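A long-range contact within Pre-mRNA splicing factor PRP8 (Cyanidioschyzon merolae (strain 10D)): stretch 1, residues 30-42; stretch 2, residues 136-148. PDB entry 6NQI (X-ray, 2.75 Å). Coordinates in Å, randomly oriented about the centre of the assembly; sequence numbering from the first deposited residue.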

# COMPACT_ATOMS: atom_id res chain seq x y z
N ILE A 30 0.49 -2.51 -1.16
CA ILE A 30 -0.85 -3.09 -1.05
C ILE A 30 -1.38 -2.85 0.37
O ILE A 30 -0.88 -3.46 1.33
CB ILE A 30 -0.88 -4.59 -1.37
CG1 ILE A 30 -0.41 -4.85 -2.80
CG2 ILE A 30 -2.32 -5.16 -1.10
CD1 ILE A 30 -0.40 -6.30 -3.12
N TRP A 31 -2.42 -2.03 0.49
CA TRP A 31 -3.09 -1.75 1.76
C TRP A 31 -4.32 -2.64 1.86
O TRP A 31 -5.17 -2.63 0.97
CB TRP A 31 -3.46 -0.27 1.85
CG TRP A 31 -4.38 0.10 3.00
CD1 TRP A 31 -4.44 -0.48 4.23
CD2 TRP A 31 -5.36 1.15 3.01
NE1 TRP A 31 -5.41 0.12 5.00
CE2 TRP A 31 -5.99 1.13 4.27
CE3 TRP A 31 -5.77 2.11 2.07
CZ2 TRP A 31 -7.00 2.03 4.62
CZ3 TRP A 31 -6.78 3.00 2.43
CH2 TRP A 31 -7.37 2.95 3.69
N GLU A 32 -4.37 -3.45 2.91
CA GLU A 32 -5.54 -4.26 3.21
C GLU A 32 -6.44 -3.47 4.16
O GLU A 32 -6.14 -3.36 5.36
CB GLU A 32 -5.10 -5.58 3.83
CG GLU A 32 -6.23 -6.54 4.00
CD GLU A 32 -5.74 -7.94 4.28
OE1 GLU A 32 -5.38 -8.24 5.44
OE2 GLU A 32 -5.67 -8.72 3.31
N THR A 33 -7.56 -2.96 3.63
CA THR A 33 -8.36 -1.95 4.34
C THR A 33 -8.95 -2.49 5.64
O THR A 33 -8.92 -1.80 6.67
CB THR A 33 -9.48 -1.41 3.46
OG1 THR A 33 -10.34 -2.49 3.06
CG2 THR A 33 -8.92 -0.69 2.23
N SER A 34 -9.53 -3.69 5.62
CA SER A 34 -10.25 -4.18 6.79
C SER A 34 -9.32 -4.38 7.98
O SER A 34 -9.73 -4.19 9.14
CB SER A 34 -10.96 -5.49 6.47
OG SER A 34 -10.03 -6.54 6.31
N THR A 35 -8.09 -4.81 7.73
CA THR A 35 -7.17 -5.18 8.81
C THR A 35 -6.05 -4.18 9.05
O THR A 35 -5.47 -4.17 10.13
CB THR A 35 -6.54 -6.54 8.52
OG1 THR A 35 -5.91 -6.49 7.23
CG2 THR A 35 -7.57 -7.60 8.51
N GLY A 36 -5.66 -3.42 8.03
CA GLY A 36 -4.55 -2.51 8.12
C GLY A 36 -3.27 -3.12 7.64
O GLY A 36 -2.23 -2.46 7.68
N ARG A 37 -3.31 -4.34 7.13
CA ARG A 37 -2.08 -5.03 6.81
C ARG A 37 -1.49 -4.40 5.57
O ARG A 37 -2.22 -4.10 4.63
CB ARG A 37 -2.38 -6.52 6.63
CG ARG A 37 -1.22 -7.43 6.79
CD ARG A 37 -1.66 -8.88 6.90
NE ARG A 37 -2.59 -9.25 5.84
CZ ARG A 37 -2.73 -10.49 5.36
NH1 ARG A 37 -1.97 -11.49 5.81
NH2 ARG A 37 -3.61 -10.73 4.40
N LEU A 38 -0.20 -4.10 5.58
CA LEU A 38 0.45 -3.41 4.47
C LEU A 38 1.54 -4.28 3.86
O LEU A 38 2.46 -4.71 4.57
CB LEU A 38 1.03 -2.07 4.94
CG LEU A 38 1.65 -1.26 3.81
CD1 LEU A 38 0.58 -0.81 2.85
CD2 LEU A 38 2.46 -0.06 4.32
N PHE A 39 1.44 -4.55 2.55
CA PHE A 39 2.44 -5.30 1.78
C PHE A 39 3.33 -4.32 1.04
O PHE A 39 2.91 -3.72 0.04
CB PHE A 39 1.77 -6.23 0.77
CG PHE A 39 0.79 -7.17 1.35
CD1 PHE A 39 1.20 -8.37 1.89
CD2 PHE A 39 -0.55 -6.84 1.39
CE1 PHE A 39 0.27 -9.25 2.42
CE2 PHE A 39 -1.48 -7.71 1.92
CZ PHE A 39 -1.07 -8.91 2.44
N VAL A 40 4.58 -4.19 1.49
CA VAL A 40 5.59 -3.40 0.81
C VAL A 40 6.42 -4.34 -0.03
O VAL A 40 7.07 -5.26 0.49
CB VAL A 40 6.47 -2.63 1.81
CG1 VAL A 40 7.37 -1.68 1.07
CG2 VAL A 40 5.62 -1.87 2.79
N LYS A 41 6.36 -4.16 -1.34
CA LYS A 41 7.17 -4.94 -2.26
C LYS A 41 8.23 -4.01 -2.85
O LYS A 41 7.91 -3.16 -3.68
CB LYS A 41 6.30 -5.58 -3.34
CG LYS A 41 7.07 -6.22 -4.45
CD LYS A 41 7.74 -7.53 -4.02
CE LYS A 41 8.30 -8.28 -5.23
NZ LYS A 41 8.98 -9.55 -4.84
N ILE A 42 9.48 -4.16 -2.42
CA ILE A 42 10.56 -3.33 -2.94
C ILE A 42 10.95 -3.83 -4.33
O ILE A 42 11.25 -5.01 -4.50
CB ILE A 42 11.77 -3.33 -1.98
CG1 ILE A 42 11.31 -2.97 -0.56
CG2 ILE A 42 12.81 -2.37 -2.46
CD1 ILE A 42 12.35 -3.12 0.52
N GLU A 136 12.59 -7.26 -2.26
CA GLU A 136 12.15 -7.82 -0.99
C GLU A 136 10.69 -7.49 -0.67
O GLU A 136 10.22 -6.37 -0.89
CB GLU A 136 13.07 -7.31 0.11
CG GLU A 136 14.46 -7.90 -0.01
CD GLU A 136 15.40 -7.49 1.11
OE1 GLU A 136 14.92 -6.82 2.06
OE2 GLU A 136 16.61 -7.83 1.00
N LEU A 137 9.99 -8.48 -0.14
CA LEU A 137 8.64 -8.30 0.39
C LEU A 137 8.72 -8.20 1.91
O LEU A 137 9.37 -9.02 2.56
CB LEU A 137 7.72 -9.45 -0.01
CG LEU A 137 6.37 -9.44 0.73
CD1 LEU A 137 5.43 -8.36 0.18
CD2 LEU A 137 5.70 -10.81 0.71
N SER A 138 8.08 -7.16 2.46
CA SER A 138 7.87 -7.03 3.90
C SER A 138 6.41 -6.68 4.17
O SER A 138 5.72 -6.11 3.31
CB SER A 138 8.82 -5.98 4.52
OG SER A 138 8.93 -4.82 3.72
N ILE A 139 5.92 -7.06 5.34
CA ILE A 139 4.53 -6.82 5.73
C ILE A 139 4.51 -6.05 7.04
O ILE A 139 5.07 -6.50 8.05
CB ILE A 139 3.73 -8.13 5.85
CG1 ILE A 139 3.69 -8.86 4.50
CG2 ILE A 139 2.33 -7.85 6.32
CD1 ILE A 139 3.14 -10.26 4.56
N TRP A 140 3.83 -4.91 7.04
CA TRP A 140 3.71 -4.02 8.18
C TRP A 140 2.26 -3.98 8.63
O TRP A 140 1.35 -4.34 7.88
CB TRP A 140 4.20 -2.60 7.83
CG TRP A 140 5.60 -2.60 7.26
CD1 TRP A 140 6.00 -3.12 6.07
CD2 TRP A 140 6.77 -2.07 7.88
NE1 TRP A 140 7.34 -2.95 5.90
CE2 TRP A 140 7.84 -2.31 7.01
CE3 TRP A 140 7.02 -1.42 9.09
CZ2 TRP A 140 9.15 -1.92 7.30
CZ3 TRP A 140 8.32 -1.03 9.38
CH2 TRP A 140 9.36 -1.27 8.49
N SER A 141 2.02 -3.59 9.87
CA SER A 141 0.65 -3.41 10.34
C SER A 141 0.33 -1.92 10.27
O SER A 141 0.82 -1.13 11.08
CB SER A 141 0.45 -3.97 11.75
OG SER A 141 0.70 -2.99 12.73
N GLY A 142 -0.46 -1.53 9.28
CA GLY A 142 -0.77 -0.13 9.08
C GLY A 142 -1.73 0.49 10.08
O GLY A 142 -1.85 1.72 10.10
N TYR A 143 -2.38 -0.31 10.92
CA TYR A 143 -3.27 0.20 11.95
C TYR A 143 -2.68 0.07 13.35
O TYR A 143 -3.40 0.25 14.34
CB TYR A 143 -4.65 -0.48 11.91
CG TYR A 143 -5.45 -0.21 10.65
CD1 TYR A 143 -5.07 0.79 9.78
CD2 TYR A 143 -6.61 -0.94 10.36
CE1 TYR A 143 -5.79 1.04 8.64
CE2 TYR A 143 -7.36 -0.68 9.21
CZ TYR A 143 -6.94 0.31 8.36
OH TYR A 143 -7.63 0.60 7.22
N ALA A 144 -1.39 -0.27 13.45
CA ALA A 144 -0.72 -0.31 14.73
C ALA A 144 -1.53 -1.15 15.70
O ALA A 144 -1.78 -2.33 15.46
CB ALA A 144 -0.53 1.11 15.29
N ASP A 145 -1.99 -0.49 16.77
CA ASP A 145 -2.89 -1.06 17.76
C ASP A 145 -4.19 -0.26 17.83
O ASP A 145 -4.82 -0.21 18.89
CB ASP A 145 -2.23 -1.07 19.14
CG ASP A 145 -1.91 0.34 19.64
OD1 ASP A 145 -2.05 0.60 20.86
OD2 ASP A 145 -1.54 1.19 18.80
N TRP A 146 -4.57 0.40 16.74
CA TRP A 146 -5.76 1.25 16.81
C TRP A 146 -7.02 0.43 17.06
O TRP A 146 -7.88 0.83 17.85
CB TRP A 146 -5.89 2.08 15.53
CG TRP A 146 -4.70 2.93 15.23
CD1 TRP A 146 -3.67 3.25 16.09
CD2 TRP A 146 -4.43 3.61 14.01
NE1 TRP A 146 -2.77 4.06 15.45
CE2 TRP A 146 -3.20 4.30 14.17
CE3 TRP A 146 -5.10 3.70 12.78
CZ2 TRP A 146 -2.63 5.07 13.16
CZ3 TRP A 146 -4.53 4.46 11.77
CH2 TRP A 146 -3.30 5.14 11.97
N LEU A 147 -7.12 -0.76 16.45
CA LEU A 147 -8.30 -1.59 16.64
C LEU A 147 -8.50 -1.98 18.11
O LEU A 147 -9.54 -2.56 18.45
CB LEU A 147 -8.22 -2.84 15.76
CG LEU A 147 -8.22 -2.56 14.26
CD1 LEU A 147 -8.54 -3.81 13.45
CD2 LEU A 147 -9.12 -1.39 13.85
N GLU A 148 -7.54 -1.66 18.98
CA GLU A 148 -7.74 -1.83 20.41
C GLU A 148 -8.70 -0.80 20.99
O GLU A 148 -9.42 -1.09 21.96
CB GLU A 148 -6.41 -1.69 21.14
CG GLU A 148 -5.46 -2.82 20.93
CD GLU A 148 -5.85 -4.00 21.77
OE1 GLU A 148 -5.43 -4.06 22.96
OE2 GLU A 148 -6.60 -4.86 21.23

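The two stretches, at least 94 residues apart in sequence where they touch, are joined as neighbouring antiparallel strands of a β-sheet, and the pairing is locked at one end by a tyrosine packed into the turn that precedes strand 37-42.

The backbone does most of the work. Leu38 and Trp140 form a hydrogen-bonded pair, with Leu38 N to Trp140 O and Trp140 N to Leu38 O both 2.8 Å; two residues along, Val40 and Ser138 repeat the pattern, Val40 N to Ser138 O and Ser138 N to Val40 O both measuring 2.9 Å. The ladder extends past these pairs through Ile42 N to Glu136 O at 2.8 Å and, at the other end, Gly142 N to Gly36 O at 2.6 Å. Between the Leu38-Trp140 and Val40-Ser138 pairs, Phe39 sits opposite Ile139 in a non-hydrogen-bonded pair, where the CA of Ile139 lies 3.2 Å from Leu38 O in a CA-H...O contact.

Alternation along the strands sorts the side chains. Leu38, Val40, Ser138 and Trp140 share one face of the sheet, and all four are buried, which suits apolar side chains and a small serine. There the branched side chain of Val40 brings CG2 to 3.5 Å from Trp140 CD1, while Ser138 offers its OG, within its own stretch, to a weak hydrogen bond from Trp140 NE1 at 3.3 Å. Arg37, Phe39, Lys41, Leu137 and Ile139 occupy the other face, where Phe39 is buried but the rest are at least partly exposed, so long side chains can pack by their aliphatic parts. Phe39 CD1 meets Ile139 CG1 at 3.6 Å, Arg37 CG lies 3.6 Å from Ile139 CG2, and Lys41 CD 4.4 Å from Leu137 CB. The charged end of Arg37 reaches back within its own stretch to Glu32, with a salt bridge of 3.0 Å between Arg37 NE and Glu32 OE1. Buried Ile42 sets its CD1 4.3 Å from Glu136 CB.

Tyr143 has the largest area covered by the partner stretch, 95 of the 808 Å² buried in total. Its CB points toward stretch 1, and its ring lies against Gly36, whose CA stands 3.4 Å from the ring centroid and almost on the ring normal, a CH-π contact. Glycine suits this position twice over: a CB would fall 2.4 Å from Tyr143 CG, and the backbone angles would jam it against the preceding carbonyl oxygen. The tyrosine hydroxyl ties the loop to the strand before it: Tyr143 OH donates to Thr33 O at 2.8 Å and accepts a weak bond from Trp31 NE1 at 3.2 Å. A long aromatic side chain with a polar tip thus covers the glycine and still satisfies a buried carbonyl. Gly142 is constrained by its neighbour alone: its backbone angles are ordinary, but a CB would fall 2.7 Å from Gly36 O.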